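Local coordinates for putative cell surface protein, similar to internalin proteins (Listeria monocytogenes EGD-e, PDB 5KZS) that is of unknown function but, as a leucine-rich-repeat protein resembling internalins, probably acts at the bacterial cell surface, at residues P263-L268 with N272-P277. Sequence-based numbering, arbitrary orientation.
Sequences PIYFQL and NMLVNP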
loop_
_atom_site.group_PDB
_atom_site.type_symbol
_atom_site.label_atom_id
_atom_site.label_comp_id
_atom_site.label_asym_id
_atom_site.label_seq_id
_atom_site.Cartn_x
_atom_site.Cartn_y
_atom_site.Cartn_z
ATOM N N PRO A 263 17.442 18.580 -2.276
ATOM C CA PRO A 263 17.645 18.220 -0.862
ATOM C C PRO A 263 17.628 16.720 -0.552
ATOM O O PRO A 263 18.273 16.287 0.409
ATOM C CB PRO A 263 16.481 18.918 -0.153
ATOM C CG PRO A 263 16.127 20.078 -1.036
ATOM C CD PRO A 263 16.387 19.607 -2.438
ATOM N N ILE A 264 16.879 15.945 -1.343
ATOM C CA ILE A 264 16.779 14.484 -1.168
ATOM C C ILE A 264 18.150 13.798 -1.146
ATOM O O ILE A 264 18.385 12.936 -0.296
ATOM C CB ILE A 264 15.814 13.819 -2.204
ATOM C CG1 ILE A 264 15.542 12.358 -1.827
ATOM C CG2 ILE A 264 16.322 13.915 -3.639
ATOM C CD1 ILE A 264 14.415 11.718 -2.612
ATOM N N TYR A 265 19.056 14.211 -2.035
ATOM C CA TYR A 265 20.401 13.641 -2.061
ATOM C C TYR A 265 21.087 13.743 -0.693
ATOM O O TYR A 265 21.590 12.738 -0.157
ATOM C CB TYR A 265 21.277 14.284 -3.143
ATOM C CG TYR A 265 22.710 13.766 -3.116
ATOM C CD1 TYR A 265 23.071 12.597 -3.791
ATOM C CD2 TYR A 265 23.695 14.423 -2.375
ATOM C CE1 TYR A 265 24.377 12.110 -3.742
ATOM C CE2 TYR A 265 25.000 13.946 -2.317
ATOM C CZ TYR A 265 25.343 12.793 -3.002
ATOM O OH TYR A 265 26.639 12.337 -2.929
ATOM N N PHE A 266 21.082 14.945 -0.129
ATOM C CA PHE A 266 21.888 15.249 1.067
ATOM C C PHE A 266 21.182 14.776 2.313
ATOM O O PHE A 266 21.818 14.490 3.333
ATOM C CB PHE A 266 22.182 16.741 1.166
ATOM C CG PHE A 266 22.950 17.272 -0.006
ATOM C CD1 PHE A 266 22.289 17.677 -1.166
ATOM C CD2 PHE A 266 24.332 17.338 0.032
ATOM C CE1 PHE A 266 22.993 18.153 -2.255
ATOM C CE2 PHE A 266 25.043 17.813 -1.059
ATOM C CZ PHE A 266 24.373 18.229 -2.201
ATOM N N GLN A 267 19.858 14.727 2.228
ATOM C CA GLN A 267 19.049 14.105 3.249
ATOM C C GLN A 267 19.352 12.605 3.332
ATOM O O GLN A 267 19.628 12.080 4.420
ATOM C CB GLN A 267 17.574 14.377 2.969
ATOM C CG GLN A 267 17.186 15.797 3.311
ATOM C CD GLN A 267 15.764 16.135 2.911
ATOM O OE1 GLN A 267 15.393 16.068 1.735
ATOM N NE2 GLN A 267 14.956 16.515 3.891
ATOM N N LEU A 268 19.329 11.928 2.183
ATOM C CA LEU A 268 19.659 10.489 2.127
ATOM C C LEU A 268 21.085 10.232 2.585
ATOM O O LEU A 268 21.337 9.294 3.343
ATOM C CB LEU A 268 19.476 9.929 0.715
ATOM C CG LEU A 268 18.029 9.777 0.245
ATOM C CD1 LEU A 268 17.989 9.314 -1.210
ATOM C CD2 LEU A 268 17.244 8.843 1.156
ATOM N N ASN A 272 22.665 7.944 5.965
ATOM C CA ASN A 272 23.431 6.777 5.537
ATOM C C ASN A 272 22.570 5.833 4.730
ATOM O O ASN A 272 22.530 4.649 4.989
ATOM C CB ASN A 272 24.084 6.090 6.742
ATOM C CG ASN A 272 25.053 7.009 7.474
ATOM O OD1 ASN A 272 25.949 7.592 6.859
ATOM N ND2 ASN A 272 24.881 7.145 8.787
HETATM N N MSE A 273 21.871 6.392 3.757
HETATM C CA MSE A 273 20.951 5.642 2.911
HETATM C C MSE A 273 21.365 5.749 1.470
HETATM O O MSE A 273 20.610 5.379 0.576
HETATM C CB MSE A 273 19.567 6.232 3.226
HETATM C CG MSE A 273 18.307 5.597 2.621
HETATM SE SE MSE A 273 18.086 3.694 3.077
HETATM C CE MSE A 273 18.738 3.606 4.947
ATOM N N LEU A 274 22.578 6.227 1.218
ATOM C CA LEU A 274 23.107 6.208 -0.121
ATOM C C LEU A 274 24.007 4.988 -0.247
ATOM O O LEU A 274 25.019 4.886 0.448
ATOM C CB LEU A 274 23.867 7.492 -0.432
ATOM C CG LEU A 274 22.997 8.723 -0.712
ATOM C CD1 LEU A 274 23.878 9.947 -0.839
ATOM C CD2 LEU A 274 22.153 8.567 -1.968
ATOM N N VAL A 275 23.612 4.052 -1.112
ATOM C CA VAL A 275 24.433 2.868 -1.415
ATOM C C VAL A 275 25.761 3.301 -2.038
ATOM O O VAL A 275 26.815 2.753 -1.731
ATOM C CB VAL A 275 23.717 1.848 -2.360
ATOM C CG1 VAL A 275 22.381 1.395 -1.775
ATOM C CG2 VAL A 275 23.523 2.394 -3.781
ATOM N N ASN A 276 25.682 4.323 -2.887
ATOM C CA ASN A 276 26.778 4.776 -3.728
ATOM C C ASN A 276 26.685 6.327 -3.813
ATOM O O ASN A 276 25.789 6.875 -4.489
ATOM C CB ASN A 276 26.636 4.074 -5.085
ATOM C CG ASN A 276 27.391 4.759 -6.182
ATOM O OD1 ASN A 276 28.614 4.803 -6.160
ATOM N ND2 ASN A 276 26.660 5.308 -7.152
ATOM N N PRO A 277 27.576 7.038 -3.080
ATOM C CA PRO A 277 27.611 8.515 -3.086
ATOM C C PRO A 277 27.732 9.235 -4.438
ATOM O O PRO A 277 27.364 10.409 -4.514
ATOM C CB PRO A 277 28.839 8.837 -2.221
ATOM C CG PRO A 277 28.888 7.716 -1.243
ATOM C CD PRO A 277 28.380 6.490 -1.965
#
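Tyr265 reaches from helix 263-270 to the loop that follows it and hydrogen-bonds the backbone of Pro277. Take the tyrosine outward from CB: CG lies anti to the backbone N (chi1 176°), which carries the ring off the helix, across the Leu274 side chain and toward the loop. CD2 sits over the face of the Phe266 ring. CD1, CE1 and CZ run beneath Leu274 CD1, with 3.7 Å between CE1 and that methyl, a CH-pi contact over one face, displaced toward the rim. Phe320 of strand 312-320 meets the same ring edge-to-face. At the tip, OH donates to Pro277 O over 2.6 Å, in the carbonyl plane and on a lone pair (C=O...donor angle 139°). Further along the helix, Leu268 CB packs against Leu274 CG and CD2, while Leu268 CD2 lies 3.7 Å from CG of Met273, modelled as selenomethionine; the selenium end bends away. The main chain turns here through a Schellman motif: Asn272, at positive phi, is the C-prime residue, and Met273 N donates to Leu268 O over 3.0 Å, satisfying that carbonyl. With Pro277 O near the ring plane and Leu274 over one face, the phenol's rotation should be fixed.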